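Local coordinates for lactate utilization protein C (Deinococcus radiodurans, PDB 2G40) that may function in the utilization of L-lactate as a homodimeric member of the LutC/YkgG family, at residues 86-99 against 148-161. Numbering follows the deposited sequence.
Sequences ALGNARRVIVPAGI and ADQGRRALSLIPDF
Ile94 spreads its two branches over different parts of 148-161: CD1 presses on Pro159 CG at 3.4 Å, tighter than ordinary van der Waals contact, while CG2 sits 4.0 Å from Leu155 CD1. The first torsion makes this split, with CG2 anti to the backbone N and CG1 beside it (chi1 -64°), and the isoleucine crosses Pro159 at about a right angle. Leu122 of helix 119-124 packs against both Ile94 and Leu155, adding to the apolar cluster. An alanine here removes CD1 and CG2, and would probably leave Pro159 CG and Leu155 CD1 without their Ile94 contacts and open a gap between strand 92-94 and the loop. Further along, Pro96 turns the CB-CG edge of its ring to the backbone of 148-151: CB meets Ala148 O at 3.2 Å and CG lies 3.7 Å from Gln150 C. Pro96 also begins a type I turn whose Gly98 N donates to Ala148 O (2.9 Å, N-H...O angle 150°). Gly98 has no side chain, which lets its backbone lie against Ala148 and Asp149, where a CB would collide with Ala148 C and Asp149 N. Ile99 CD1 reaches Asp149 O at 3.5 Å, while the Asp149 carboxylate instead accepts from Gln150 NE2, which meets OD1 on the syn side but tilted from the carboxylate plane. Gln150 OE1 accepts from the backbone N of Asp145 and of His146. At the other end Phe161, its CG anti to the backbone N (chi1 177°), turns its ring edge to Ala86 O, 3.4 Å from CE2. The chemistry therefore divides: apolar side chains join strand 92-94 to the segment entering strand 161-167, in a parallel sheet consistent with a Rossmann-like fold, and a single backbone hydrogen bond ties the 96-99 turn to the start of 148-161.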
loop_
_atom_site.group_PDB
_atom_site.type_symbol
_atom_site.label_atom_id
_atom_site.label_comp_id
_atom_site.label_asym_id
_atom_site.label_seq_id
_atom_site.Cartn_x
_atom_site.Cartn_y
_atom_site.Cartn_z
ATOM N N ALA A 86 -2.978 19.882 14.821
ATOM C CA ALA A 86 -2.170 18.660 14.652
ATOM C C ALA A 86 -0.744 18.914 14.159
ATOM O O ALA A 86 0.191 18.228 14.585
ATOM C CB ALA A 86 -2.866 17.709 13.703
ATOM N N LEU A 87 -0.587 19.872 13.254
ATOM C CA LEU A 87 0.737 20.273 12.758
ATOM C C LEU A 87 1.610 20.997 13.770
ATOM O O LEU A 87 2.842 20.931 13.695
ATOM C CB LEU A 87 0.582 21.209 11.567
ATOM C CG LEU A 87 0.128 20.537 10.294
ATOM C CD1 LEU A 87 -0.252 21.645 9.323
ATOM C CD2 LEU A 87 1.243 19.661 9.738
ATOM N N GLY A 88 0.982 21.733 14.683
ATOM C CA GLY A 88 1.724 22.512 15.671
ATOM C C GLY A 88 2.636 23.522 15.013
ATOM O O GLY A 88 2.208 24.284 14.148
ATOM N N ASN A 89 3.910 23.499 15.402
ATOM C CA ASN A 89 4.891 24.466 14.900
ATOM C C ASN A 89 5.735 23.908 13.747
ATOM O O ASN A 89 6.579 24.612 13.198
ATOM C CB ASN A 89 5.773 24.992 16.050
ATOM C CG ASN A 89 6.324 23.880 16.932
ATOM N N ALA A 90 5.478 22.650 13.379
ATOM C CA ALA A 90 6.109 22.000 12.235
ATOM C C ALA A 90 5.076 21.978 11.109
ATOM O O ALA A 90 4.302 21.043 11.007
ATOM C CB ALA A 90 6.504 20.583 12.600
ATOM N N ARG A 91 5.067 23.030 10.300
ATOM C CA ARG A 91 3.933 23.332 9.439
ATOM C C ARG A 91 4.178 23.027 7.958
ATOM O O ARG A 91 3.355 23.401 7.116
ATOM C CB ARG A 91 3.524 24.799 9.613
ATOM C CG ARG A 91 3.134 25.184 11.049
ATOM C CD ARG A 91 2.949 26.697 11.191
ATOM N NE ARG A 91 2.887 27.127 12.588
ATOM N N ARG A 92 5.292 22.362 7.652
ATOM C CA ARG A 92 5.654 22.008 6.266
ATOM C C ARG A 92 4.889 20.744 5.881
ATOM O O ARG A 92 5.318 19.617 6.165
ATOM C CB ARG A 92 7.163 21.815 6.116
ATOM C CG ARG A 92 7.612 21.581 4.696
ATOM C CD ARG A 92 9.158 21.506 4.566
ATOM N NE ARG A 92 9.618 22.108 3.316
ATOM C CZ ARG A 92 9.689 23.422 3.090
ATOM N NH1 ARG A 92 9.318 24.306 4.018
ATOM N NH2 ARG A 92 10.120 23.858 1.912
ATOM N N VAL A 93 3.733 20.950 5.261
ATOM C CA VAL A 93 2.761 19.881 5.037
ATOM C C VAL A 93 2.527 19.663 3.544
ATOM O O VAL A 93 2.222 20.611 2.801
ATOM C CB VAL A 93 1.408 20.174 5.770
ATOM C CG1 VAL A 93 0.808 21.536 5.350
ATOM C CG2 VAL A 93 0.435 19.036 5.551
ATOM N N ILE A 94 2.650 18.404 3.122
ATOM C CA ILE A 94 2.383 18.005 1.741
ATOM C C ILE A 94 0.889 17.882 1.549
ATOM O O ILE A 94 0.240 17.173 2.305
ATOM C CB ILE A 94 3.025 16.654 1.434
ATOM C CG1 ILE A 94 4.535 16.750 1.538
ATOM C CG2 ILE A 94 2.642 16.161 0.036
ATOM C CD1 ILE A 94 5.181 15.400 1.889
ATOM N N VAL A 95 0.354 18.566 0.546
ATOM C CA VAL A 95 -1.084 18.652 0.343
ATOM C C VAL A 95 -1.408 18.163 -1.062
ATOM O O VAL A 95 -1.116 18.849 -2.035
ATOM C CB VAL A 95 -1.598 20.103 0.563
ATOM C CG1 VAL A 95 -3.112 20.194 0.396
ATOM C CG2 VAL A 95 -1.239 20.567 1.968
ATOM N N PRO A 96 -1.978 16.956 -1.172
ATOM C CA PRO A 96 -2.473 16.465 -2.455
ATOM C C PRO A 96 -3.462 17.433 -3.098
ATOM O O PRO A 96 -4.219 18.121 -2.411
ATOM C CB PRO A 96 -3.200 15.177 -2.075
ATOM C CG PRO A 96 -2.516 14.716 -0.825
ATOM C CD PRO A 96 -2.193 15.976 -0.098
ATOM N N ALA A 97 -3.439 17.467 -4.425
ATOM C CA ALA A 97 -4.179 18.440 -5.227
ATOM C C ALA A 97 -5.681 18.455 -4.926
ATOM O O ALA A 97 -6.345 19.494 -5.032
ATOM C CB ALA A 97 -3.919 18.162 -6.743
ATOM N N GLY A 98 -6.227 17.313 -4.534
ATOM C CA GLY A 98 -7.664 17.193 -4.296
ATOM C C GLY A 98 -8.135 17.524 -2.904
ATOM O O GLY A 98 -9.328 17.389 -2.598
ATOM N N ILE A 99 -7.226 17.946 -2.030
ATOM C CA ILE A 99 -7.635 18.377 -0.693
ATOM C C ILE A 99 -8.446 19.659 -0.857
ATOM O O ILE A 99 -7.965 20.599 -1.491
ATOM C CB ILE A 99 -6.395 18.628 0.201
ATOM C CG1 ILE A 99 -5.731 17.298 0.578
ATOM C CG2 ILE A 99 -6.740 19.462 1.439
ATOM C CD1 ILE A 99 -6.545 16.407 1.491
ATOM N N ALA A 148 -7.203 11.894 -5.848
ATOM C CA ALA A 148 -6.563 13.215 -5.850
ATOM C C ALA A 148 -6.375 13.788 -4.447
ATOM O O ALA A 148 -5.432 14.541 -4.230
ATOM C CB ALA A 148 -7.375 14.184 -6.706
ATOM N N ASP A 149 -7.262 13.439 -3.507
ATOM C CA ASP A 149 -7.168 13.927 -2.121
ATOM C C ASP A 149 -6.213 13.098 -1.250
ATOM O O ASP A 149 -6.094 13.344 -0.068
ATOM C CB ASP A 149 -8.546 14.017 -1.451
ATOM C CG ASP A 149 -9.222 12.642 -1.264
ATOM O OD1 ASP A 149 -8.806 11.655 -1.899
ATOM O OD2 ASP A 149 -10.210 12.568 -0.495
ATOM N N GLN A 150 -5.537 12.126 -1.856
ATOM C CA GLN A 150 -4.641 11.238 -1.165
ATOM C C GLN A 150 -3.248 11.222 -1.764
ATOM O O GLN A 150 -2.249 11.041 -1.056
ATOM C CB GLN A 150 -5.222 9.838 -1.225
ATOM C CG GLN A 150 -6.459 9.696 -0.409
ATOM C CD GLN A 150 -7.236 8.523 -0.870
ATOM O OE1 GLN A 150 -6.809 7.398 -0.678
ATOM N NE2 GLN A 150 -8.346 8.770 -1.531
ATOM N N GLY A 151 -3.182 11.395 -3.074
ATOM C CA GLY A 151 -1.917 11.470 -3.771
ATOM C C GLY A 151 -1.266 10.134 -3.985
ATOM O O GLY A 151 -1.752 9.097 -3.526
ATOM N N ARG A 152 -0.135 10.161 -4.677
ATOM C CA ARG A 152 0.580 8.917 -4.994
ATOM C C ARG A 152 1.104 8.242 -3.742
ATOM O O ARG A 152 1.176 8.846 -2.682
ATOM C CB ARG A 152 1.706 9.171 -5.994
ATOM C CG ARG A 152 2.817 10.064 -5.467
ATOM C CD ARG A 152 3.670 10.609 -6.587
ATOM N NE ARG A 152 4.495 11.700 -6.134
ATOM C CZ ARG A 152 5.782 11.603 -5.813
ATOM N NH1 ARG A 152 6.475 10.483 -6.018
ATOM N NH2 ARG A 152 6.410 12.667 -5.369
ATOM N N ARG A 153 1.497 6.986 -3.893
ATOM C CA ARG A 153 1.878 6.166 -2.753
ATOM C C ARG A 153 3.026 6.767 -1.951
ATOM O O ARG A 153 3.029 6.677 -0.740
ATOM C CB ARG A 153 2.189 4.756 -3.221
ATOM C CG ARG A 153 0.937 4.026 -3.676
ATOM C CD ARG A 153 1.110 2.543 -3.595
ATOM N NE ARG A 153 1.803 2.046 -4.757
ATOM C CZ ARG A 153 2.764 1.120 -4.754
ATOM N NH1 ARG A 153 3.220 0.563 -3.632
ATOM N NH2 ARG A 153 3.284 0.762 -5.917
ATOM N N ALA A 154 3.968 7.418 -2.627
ATOM C CA ALA A 154 5.137 7.952 -1.943
ATOM C C ALA A 154 4.772 8.980 -0.884
ATOM O O ALA A 154 5.484 9.106 0.092
ATOM C CB ALA A 154 6.112 8.572 -2.932
ATOM N N LEU A 155 3.689 9.724 -1.102
ATOM C CA LEU A 155 3.343 10.847 -0.233
ATOM C C LEU A 155 2.950 10.408 1.162
ATOM O O LEU A 155 3.123 11.162 2.109
ATOM C CB LEU A 155 2.188 11.647 -0.821
ATOM C CG LEU A 155 2.361 12.314 -2.173
ATOM C CD1 LEU A 155 1.227 13.312 -2.376
ATOM C CD2 LEU A 155 3.694 12.987 -2.275
ATOM N N SER A 156 2.403 9.210 1.290
ATOM C CA SER A 156 2.009 8.686 2.598
ATOM C C SER A 156 2.981 7.611 3.088
ATOM O O SER A 156 2.773 7.004 4.137
ATOM C CB SER A 156 0.565 8.171 2.553
ATOM O OG SER A 156 0.320 7.375 1.398
ATOM N N LEU A 157 4.066 7.397 2.359
ATOM C CA LEU A 157 5.068 6.451 2.798
ATOM C C LEU A 157 6.306 7.110 3.349
ATOM O O LEU A 157 6.858 6.653 4.334
ATOM C CB LEU A 157 5.489 5.534 1.653
ATOM C CG LEU A 157 6.568 4.535 2.106
ATOM C CD1 LEU A 157 5.971 3.515 3.073
ATOM C CD2 LEU A 157 7.226 3.856 0.954
ATOM N N ILE A 158 6.774 8.149 2.670
ATOM C CA ILE A 158 8.063 8.758 2.984
ATOM C C ILE A 158 8.017 9.788 4.124
ATOM O O ILE A 158 8.882 9.773 5.006
ATOM C CB ILE A 158 8.699 9.388 1.721
ATOM C CG1 ILE A 158 8.788 8.352 0.586
ATOM C CG2 ILE A 158 10.074 9.965 2.044
ATOM C CD1 ILE A 158 9.569 7.114 0.938
ATOM N N PRO A 159 7.024 10.715 4.109
ATOM C CA PRO A 159 7.001 11.637 5.246
ATOM C C PRO A 159 6.728 10.905 6.567
ATOM O O PRO A 159 6.115 9.843 6.569
ATOM C CB PRO A 159 5.832 12.581 4.912
ATOM C CG PRO A 159 5.671 12.452 3.433
ATOM C CD PRO A 159 5.949 11.017 3.163
ATOM N N ASP A 160 7.166 11.478 7.675
ATOM C CA ASP A 160 7.133 10.762 8.950
ATOM C C ASP A 160 5.874 10.956 9.771
ATOM O O ASP A 160 5.701 10.289 10.785
ATOM C CB ASP A 160 8.325 11.180 9.765
ATOM C CG ASP A 160 8.706 10.160 10.820
ATOM O OD1 ASP A 160 8.658 8.944 10.547
ATOM O OD2 ASP A 160 9.088 10.597 11.909
ATOM N N PHE A 161 5.001 11.861 9.351
ATOM C CA PHE A 161 3.804 12.209 10.084
ATOM C C PHE A 161 2.685 12.343 9.080
ATOM O O PHE A 161 2.794 13.127 8.150
ATOM C CB PHE A 161 4.002 13.530 10.825
ATOM C CG PHE A 161 2.783 14.047 11.574
ATOM C CD1 PHE A 161 1.807 13.209 12.077
ATOM C CD2 PHE A 161 2.664 15.409 11.805
ATOM C CE1 PHE A 161 0.709 13.718 12.787
ATOM C CE2 PHE A 161 1.581 15.919 12.512
ATOM C CZ PHE A 161 0.619 15.085 13.002
#